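Local coordinates for bacterial bifunctional deaminase-reductase C-terminal domain-containing protein (Corynebacterium diphtheriae, PDB 2P4G) that probably acts in riboflavin biosynthesis as an NADP-dependent pyrimidine reductase, at residues A[138-143]-A[162-167]; A[91-96]-A[107-112]. One frame throughout, in Å; residues are numbered along the deposited sequence.

Following the chain from the N terminus, contact 2 comes first: segment 91-96 leads into helix 95-103, and the chain then turns back so that 107-112 packs on the loop before that helix and runs on into strand 111-115. Contact 2 closes before contact 1 opens, so the two lie in series and neither encloses the other. Contact 1 then joins strand 139-143 to strand 166-169 across the excursion through helix 150-162. The two meet in the sheet, where strands 111-115 and 139-143 are neighbours and Leu139 N probably donates a hydrogen bond to Leu112 O at 2.8 Å. Contact 2 thus ties the loop before helix 95-103 to the start of strand 111-115, and contact 1 ties the outermost strand 166-169 to 139-143.

Contact 1: A[138-143]-A[162-167]; sequences PLVITQ and VGVEVI. With EDO (1,2-ethanediol), chain Q.
Leu139 CD1 sits squarely over one face of the Glu165 carboxylate, 3.6 Å from Glu165 CD and nearly as close to both oxygens. One carboxylate oxygen, Glu165 OE2, forms a salt bridge with Arg186. In Leu139, chi1 (176°) sets CG anti to the backbone N, and chi2 (59°) then turns CD1 onto the carboxylate.

Beneath these side chains the two strands run parallel. Val140, paired with Val166, bonds to the residues on either side of it: its N donates to Glu165 O, and its O accepts from Ile167 N at 2.8 Å. Thr142 N continues the pattern to Ile167 O, almost straight at 175°. Before the first of these bonds, one water spans the strands, giving a proton to Pro138 O and accepting one from Glu165 N.

On one face Ile141 and Ile167 lie side by side, their CD1 atoms tightly packed at 3.5 Å, with helix 175-184 covering both. On the other, Val140 CG2 meets Val164 CG1 at 3.5 Å, the side chains crossing at about a right angle, while Thr142 CG2 rests 3.6 Å from Val166 CG1; helix 150-162 packs on Val166. That helix ends in a Schellman motif at Gly163, and strand 166-169 completes the beta-alpha-beta unit begun by 139-143.

The backbone bonds thus fix the register of the sheet's outermost strand in this chain, and mostly apolar side chains pack on both faces, with the charged group of Glu165 held at the exposed margin.

Contact 2: A[91-96]-A[107-112]; sequences VVLPHG and CGLPKL. With EDO (1,2-ethanediol), chain I.
Leu109, whose side chain packs on Val91 and Leu93, turns its carbonyl to a bound 1,2-ethanediol: O1 of the diol lies 2.7 Å from Leu109 O. The diol, probably from the crystallisation liquor, is hydrogen-bonded to Glu135 O and lies against the aliphatic chain of Lys111, whose NZ bonds to Ser137 O.

Between the two segments themselves the contact is carried by hydrocarbon. Leu109 CD2 lies against the backbone of the facing loop, 3.7 Å from Val91 O and 3.7 Å from Leu93 N, and it also reaches Leu93 CG at 3.9 Å; the two leucine side chains pass alongside one another, pointing opposite ways.

In the dihydrofolate reductase-like fold expected of this family, the loop 91-94 leads to helix 95-103, with Pro94 at the N-cap, and 107-110 brings the chain back to strand 111-115, which lies between strands 75-79 and 139-143. Helix 60-72 packs on Val91 and Leu93 through Arg70, and on Leu93 also through Ile67.

Val91 divides its two methyls between partners. CG1, anti to the backbone N (chi1 173°), lies 3.9 Å from Pro110 CG, and CG2, anti to the carbonyl carbon, lies 3.8 Å from Leu112 CB. Leu93 and Pro110 meet tip to tip, Leu93 CD1 to Pro110 CD at 3.8 Å. The same Leu93 methyl comes within 3.5 Å of Gly108 O, while Ile76 of strand 75-79 touches Val91, Pro110 and Leu112.

Contact 1: A[138-143]-A[162-167]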
ATOM      1  N   PRO A 138     -29.904  -6.904 -10.029  1.00 73.03           N
ATOM      2  CA  PRO A 138     -29.026  -7.095  -8.899  1.00 70.58           C
ATOM      3  C   PRO A 138     -29.766  -7.627  -7.693  1.00 71.52           C
ATOM      4  O   PRO A 138     -30.910  -7.248  -7.458  1.00 70.05           O
ATOM      5  CB  PRO A 138     -28.570  -5.680  -8.584  1.00 70.19           C
ATOM      6  CG  PRO A 138     -29.720  -4.829  -8.985  1.00 68.57           C
ATOM      7  CD  PRO A 138     -30.317  -5.491 -10.165  1.00 74.35           C
ATOM      8  N   LEU A 139     -29.096  -8.479  -6.921  1.00 71.22           N
ATOM      9  CA  LEU A 139     -29.618  -8.926  -5.666  1.00 71.04           C
ATOM     10  C   LEU A 139     -29.204  -7.833  -4.660  1.00 70.87           C
ATOM     11  O   LEU A 139     -28.019  -7.553  -4.486  1.00 69.83           O
ATOM     12  CB  LEU A 139     -29.028 -10.296  -5.317  1.00 71.25           C
ATOM     13  CG  LEU A 139     -29.381 -10.909  -3.963  1.00 70.65           C
ATOM     14  CD1 LEU A 139     -30.892 -11.084  -3.811  1.00 69.36           C
ATOM     15  CD2 LEU A 139     -28.616 -12.238  -3.773  1.00 68.63           C
ATOM     16  N   VAL A 140     -30.185  -7.195  -4.029  1.00 71.08           N
ATOM     17  CA  VAL A 140     -29.902  -6.168  -3.037  1.00 70.93           C
ATOM     18  C   VAL A 140     -29.956  -6.785  -1.647  1.00 72.61           C
ATOM     19  O   VAL A 140     -30.903  -7.500  -1.317  1.00 73.42           O
ATOM     20  CB  VAL A 140     -30.862  -4.976  -3.147  1.00 70.35           C
ATOM     21  CG1 VAL A 140     -30.578  -3.933  -2.010  1.00 65.87           C
ATOM     22  CG2 VAL A 140     -30.714  -4.358  -4.521  1.00 65.46           C
ATOM     23  N   ILE A 141     -28.909  -6.537  -0.862  1.00 72.86           N
ATOM     24  CA  ILE A 141     -28.827  -7.024   0.512  1.00 71.90           C
ATOM     25  C   ILE A 141     -28.763  -5.796   1.441  1.00 71.82           C
ATOM     26  O   ILE A 141     -27.835  -5.003   1.376  1.00 70.38           O
ATOM     27  CB  ILE A 141     -27.575  -7.918   0.769  1.00 71.39           C
ATOM     28  CG1 ILE A 141     -27.449  -9.049  -0.269  1.00 71.39           C
ATOM     29  CG2 ILE A 141     -27.580  -8.448   2.222  1.00 64.47           C
ATOM     30  CD1 ILE A 141     -28.475 -10.114  -0.182  1.00 71.46           C
ATOM     31  N   THR A 142     -29.762  -5.669   2.303  1.00 72.62           N
ATOM     32  CA  THR A 142     -29.858  -4.574   3.234  1.00 72.42           C
ATOM     33  C   THR A 142     -30.134  -5.110   4.650  1.00 73.90           C
ATOM     34  O   THR A 142     -30.038  -6.313   4.910  1.00 75.49           O
ATOM     35  CB  THR A 142     -30.947  -3.588   2.762  1.00 72.13           C
ATOM     36  OG1 THR A 142     -30.980  -2.459   3.639  1.00 68.72           O
ATOM     37  CG2 THR A 142     -32.306  -4.250   2.714  1.00 66.45           C
ATOM     38  N   GLN A 143     -30.471  -4.217   5.564  1.00 74.26           N
ATOM     39  CA  GLN A 143     -30.691  -4.583   6.949  1.00 74.90           C
ATOM     40  C   GLN A 143     -31.882  -3.804   7.473  1.00 75.82           C
ATOM     41  O   GLN A 143     -32.081  -2.676   7.084  1.00 78.13           O
ATOM     42  CB  GLN A 143     -29.426  -4.240   7.732  1.00 74.89           C
ATOM     43  CG  GLN A 143     -29.357  -4.809   9.120  1.00 78.59           C
ATOM     44  CD  GLN A 143     -27.923  -4.980   9.625  1.00 87.06           C
ATOM     45  OE1 GLN A 143     -26.987  -4.284   9.199  1.00 83.53           O
ATOM     46  NE2 GLN A 143     -27.751  -5.917  10.550  1.00 95.45           N
ATOM     47  N   VAL A 162     -40.143  -2.078  -8.870  1.00 81.23           N
ATOM     48  CA  VAL A 162     -39.474  -2.311 -10.147  1.00 78.28           C
ATOM     49  C   VAL A 162     -39.103  -3.782 -10.305  1.00 76.36           C
ATOM     50  O   VAL A 162     -38.636  -4.196 -11.348  1.00 77.91           O
ATOM     51  CB  VAL A 162     -38.283  -1.325 -10.419  1.00 80.78           C
ATOM     52  CG1 VAL A 162     -38.824   0.090 -10.590  1.00 74.51           C
ATOM     53  CG2 VAL A 162     -37.187  -1.374  -9.331  1.00 78.76           C
ATOM     54  N   GLY A 163     -39.368  -4.586  -9.287  1.00 75.88           N
ATOM     55  CA  GLY A 163     -39.096  -6.019  -9.367  1.00 75.71           C
ATOM     56  C   GLY A 163     -37.740  -6.514  -8.875  1.00 75.94           C
ATOM     57  O   GLY A 163     -37.434  -7.697  -9.035  1.00 75.85           O
ATOM     58  N   VAL A 164     -36.939  -5.637  -8.263  1.00 75.07           N
ATOM     59  CA  VAL A 164     -35.646  -6.032  -7.705  1.00 73.06           C
ATOM     60  C   VAL A 164     -35.816  -6.905  -6.477  1.00 72.44           C
ATOM     61  O   VAL A 164     -36.621  -6.592  -5.594  1.00 74.69           O
ATOM     62  CB  VAL A 164     -34.766  -4.798  -7.353  1.00 75.53           C
ATOM     63  CG1 VAL A 164     -33.506  -5.208  -6.510  1.00 71.34           C
ATOM     64  CG2 VAL A 164     -34.365  -4.054  -8.663  1.00 70.33           C
ATOM     65  N   GLU A 165     -35.056  -8.001  -6.431  1.00 69.54           N
ATOM     66  CA  GLU A 165     -35.013  -8.876  -5.268  1.00 69.44           C
ATOM     67  C   GLU A 165     -34.207  -8.262  -4.122  1.00 69.98           C
ATOM     68  O   GLU A 165     -33.008  -7.987  -4.286  1.00 70.15           O
ATOM     69  CB  GLU A 165     -34.361 -10.201  -5.663  1.00 69.79           C
ATOM     70  CG  GLU A 165     -34.602 -11.338  -4.689  1.00 66.86           C
ATOM     71  CD  GLU A 165     -33.897 -12.614  -5.113  1.00 74.00           C
ATOM     72  OE1 GLU A 165     -33.429 -12.696  -6.287  1.00 75.95           O
ATOM     73  OE2 GLU A 165     -33.796 -13.532  -4.257  1.00 80.90           O
ATOM     74  N   VAL A 166     -34.849  -8.074  -2.967  1.00 69.06           N
ATOM     75  CA  VAL A 166     -34.194  -7.485  -1.790  1.00 68.17           C
ATOM     76  C   VAL A 166     -34.264  -8.402  -0.575  1.00 67.56           C
ATOM     77  O   VAL A 166     -35.350  -8.765  -0.140  1.00 68.40           O
ATOM     78  CB  VAL A 166     -34.830  -6.145  -1.380  1.00 69.37           C
ATOM     79  CG1 VAL A 166     -33.992  -5.495  -0.271  1.00 68.39           C
ATOM     80  CG2 VAL A 166     -34.984  -5.198  -2.583  1.00 66.50           C
ATOM     81  N   ILE A 167     -33.106  -8.773  -0.040  1.00 66.73           N
ATOM     82  CA  ILE A 167     -33.035  -9.527   1.176  1.00 67.55           C
ATOM     83  C   ILE A 167     -32.743  -8.539   2.292  1.00 69.40           C
ATOM     84  O   ILE A 167     -31.758  -7.786   2.213  1.00 68.72           O
ATOM     85  CB  ILE A 167     -31.896 -10.545   1.162  1.00 70.00           C
ATOM     86  CG1 ILE A 167     -32.122 -11.626   0.097  1.00 74.17           C
ATOM     87  CG2 ILE A 167     -31.779 -11.217   2.542  1.00 66.36           C
ATOM     88  CD1 ILE A 167     -30.922 -12.577  -0.041  1.00 69.18           C
TER
HETATM   89  C1  EDO Q 285     -35.283 -11.609 -10.211  1.00 99.01           C
HETATM   90  O1  EDO Q 285     -34.221 -12.528 -10.497  1.00101.28           O
HETATM   91  C2  EDO Q 285     -35.409 -10.655 -11.385  1.00 97.84           C
HETATM   92  O2  EDO Q 285     -35.942  -9.400 -10.967  1.00101.19           O
HETATM   93  O   HOH W   1     -33.100  -8.499  -8.360  1.00 55.19           O

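Contact 2: A[91-96]-A[107-112]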
ATOM      1  N   VAL A  91     -24.020  -6.147 -15.434  1.00 74.59           N
ATOM      2  CA  VAL A  91     -22.821  -6.891 -15.712  1.00 71.68           C
ATOM      3  C   VAL A  91     -22.793  -7.278 -17.184  1.00 71.26           C
ATOM      4  O   VAL A  91     -23.809  -7.725 -17.757  1.00 67.90           O
ATOM      5  CB  VAL A  91     -22.710  -8.106 -14.794  1.00 73.30           C
ATOM      6  CG1 VAL A  91     -21.539  -8.999 -15.197  1.00 71.13           C
ATOM      7  CG2 VAL A  91     -22.591  -7.643 -13.327  1.00 65.30           C
ATOM      8  N   VAL A  92     -21.631  -7.040 -17.807  1.00 70.45           N
ATOM      9  CA  VAL A  92     -21.365  -7.484 -19.194  1.00 69.55           C
ATOM     10  C   VAL A  92     -20.132  -8.372 -19.204  1.00 68.54           C
ATOM     11  O   VAL A  92     -19.213  -8.181 -18.413  1.00 72.37           O
ATOM     12  CB  VAL A  92     -21.137  -6.289 -20.209  1.00 68.58           C
ATOM     13  CG1 VAL A  92     -22.336  -5.366 -20.256  1.00 61.44           C
ATOM     14  CG2 VAL A  92     -19.912  -5.491 -19.824  1.00 70.41           C
ATOM     15  N   LEU A  93     -20.111  -9.331 -20.118  1.00 70.91           N
ATOM     16  CA  LEU A  93     -18.907 -10.123 -20.379  1.00 71.00           C
ATOM     17  C   LEU A  93     -18.688 -10.276 -21.874  1.00 71.02           C
ATOM     18  O   LEU A  93     -19.645 -10.284 -22.656  1.00 71.40           O
ATOM     19  CB  LEU A  93     -18.984 -11.517 -19.720  1.00 70.66           C
ATOM     20  CG  LEU A  93     -18.893 -11.632 -18.200  1.00 70.43           C
ATOM     21  CD1 LEU A  93     -19.206 -13.058 -17.796  1.00 67.97           C
ATOM     22  CD2 LEU A  93     -17.517 -11.229 -17.706  1.00 67.70           C
ATOM     23  N   PRO A  94     -17.418 -10.410 -22.280  1.00 70.68           N
ATOM     24  CA  PRO A  94     -17.097 -10.658 -23.667  1.00 70.15           C
ATOM     25  C   PRO A  94     -17.773 -11.905 -24.239  1.00 68.05           C
ATOM     26  O   PRO A  94     -18.004 -12.899 -23.556  1.00 66.25           O
ATOM     27  CB  PRO A  94     -15.585 -10.837 -23.648  1.00 71.10           C
ATOM     28  CG  PRO A  94     -15.130 -10.134 -22.453  1.00 72.05           C
ATOM     29  CD  PRO A  94     -16.205 -10.285 -21.455  1.00 71.45           C
ATOM     30  N   HIS A  95     -18.103 -11.811 -25.502  1.00 66.27           N
ATOM     31  CA  HIS A  95     -18.821 -12.862 -26.176  1.00 68.33           C
ATOM     32  C   HIS A  95     -18.128 -14.220 -25.925  1.00 69.96           C
ATOM     33  O   HIS A  95     -18.794 -15.218 -25.647  1.00 69.64           O
ATOM     34  CB  HIS A  95     -18.856 -12.526 -27.662  1.00 64.04           C
ATOM     35  CG  HIS A  95     -19.552 -13.539 -28.482  1.00 61.82           C
ATOM     36  ND1 HIS A  95     -18.883 -14.557 -29.121  1.00 59.69           N
ATOM     37  CD2 HIS A  95     -20.865 -13.692 -28.777  1.00 57.26           C
ATOM     38  CE1 HIS A  95     -19.758 -15.290 -29.788  1.00 65.87           C
ATOM     39  NE2 HIS A  95     -20.969 -14.792 -29.586  1.00 61.48           N
ATOM     40  N   GLY A  96     -16.795 -14.222 -26.024  1.00 71.49           N
ATOM     41  CA  GLY A  96     -15.985 -15.421 -25.833  1.00 72.27           C
ATOM     42  C   GLY A  96     -16.141 -16.019 -24.445  1.00 72.67           C
ATOM     43  O   GLY A  96     -16.400 -17.211 -24.298  1.00 74.14           O
ATOM     44  N   CYS A 107     -24.222 -20.208 -15.838  1.00 83.69           N
ATOM     45  CA  CYS A 107     -25.011 -19.065 -16.219  1.00 82.14           C
ATOM     46  C   CYS A 107     -24.083 -18.109 -16.945  1.00 81.84           C
ATOM     47  O   CYS A 107     -22.910 -17.983 -16.585  1.00 81.81           O
ATOM     48  CB  CYS A 107     -25.601 -18.375 -14.990  1.00 81.25           C
ATOM     49  SG  CYS A 107     -26.465 -16.802 -15.414  1.00 92.85           S
ATOM     50  N   GLY A 108     -24.599 -17.442 -17.967  1.00 79.89           N
ATOM     51  CA  GLY A 108     -23.764 -16.612 -18.828  1.00 77.75           C
ATOM     52  C   GLY A 108     -23.038 -15.516 -18.083  1.00 74.59           C
ATOM     53  O   GLY A 108     -21.881 -15.240 -18.363  1.00 70.33           O
ATOM     54  N   LEU A 109     -23.746 -14.912 -17.129  1.00 75.24           N
ATOM     55  CA  LEU A 109     -23.267 -13.780 -16.346  1.00 74.83           C
ATOM     56  C   LEU A 109     -23.345 -14.034 -14.839  1.00 74.28           C
ATOM     57  O   LEU A 109     -24.310 -14.618 -14.347  1.00 75.26           O
ATOM     58  CB  LEU A 109     -24.099 -12.545 -16.663  1.00 73.72           C
ATOM     59  CG  LEU A 109     -23.974 -12.074 -18.114  1.00 78.39           C
ATOM     60  CD1 LEU A 109     -25.246 -11.385 -18.553  1.00 81.01           C
ATOM     61  CD2 LEU A 109     -22.745 -11.186 -18.301  1.00 81.27           C
ATOM     62  N   PRO A 110     -22.338 -13.559 -14.093  1.00 72.39           N
ATOM     63  CA  PRO A 110     -22.446 -13.644 -12.643  1.00 73.55           C
ATOM     64  C   PRO A 110     -23.534 -12.727 -12.092  1.00 73.30           C
ATOM     65  O   PRO A 110     -23.839 -11.703 -12.683  1.00 72.64           O
ATOM     66  CB  PRO A 110     -21.068 -13.151 -12.162  1.00 73.68           C
ATOM     67  CG  PRO A 110     -20.591 -12.275 -13.267  1.00 75.20           C
ATOM     68  CD  PRO A 110     -21.080 -12.922 -14.523  1.00 69.09           C
ATOM     69  N   LYS A 111     -24.085 -13.096 -10.945  1.00 74.30           N
ATOM     70  CA  LYS A 111     -25.106 -12.316 -10.281  1.00 73.32           C
ATOM     71  C   LYS A 111     -24.460 -11.153  -9.574  1.00 74.41           C
ATOM     72  O   LYS A 111     -23.600 -11.330  -8.703  1.00 75.91           O
ATOM     73  CB  LYS A 111     -25.868 -13.174  -9.253  1.00 74.66           C
ATOM     74  CG  LYS A 111     -27.089 -12.507  -8.623  1.00 69.79           C
ATOM     75  CD  LYS A 111     -28.189 -12.335  -9.645  1.00 71.11           C
ATOM     76  CE  LYS A 111     -29.481 -11.748  -9.066  1.00 74.95           C
ATOM     77  NZ  LYS A 111     -30.503 -11.575 -10.150  1.00 71.33           N
ATOM     78  N   LEU A 112     -24.894  -9.952  -9.924  1.00 72.97           N
ATOM     79  CA  LEU A 112     -24.461  -8.759  -9.211  1.00 72.29           C
ATOM     80  C   LEU A 112     -25.247  -8.610  -7.926  1.00 73.74           C
ATOM     81  O   LEU A 112     -26.477  -8.545  -7.948  1.00 75.43           O
ATOM     82  CB  LEU A 112     -24.646  -7.512 -10.084  1.00 71.05           C
ATOM     83  CG  LEU A 112     -24.176  -6.180  -9.534  1.00 72.51           C
ATOM     84  CD1 LEU A 112     -22.661  -6.194  -9.197  1.00 68.36           C
ATOM     85  CD2 LEU A 112     -24.525  -5.084 -10.543  1.00 69.79           C
TER
HETATM   86  C1  EDO I 277     -27.642 -14.176 -12.428  1.00 88.02           C
HETATM   87  O1  EDO I 277     -26.718 -13.780 -13.452  1.00 74.92           O
HETATM   88  C2  EDO I 277     -28.111 -15.626 -12.557  1.00 90.48           C
HETATM   89  O2  EDO I 277     -27.500 -16.487 -11.566  1.00 93.14           O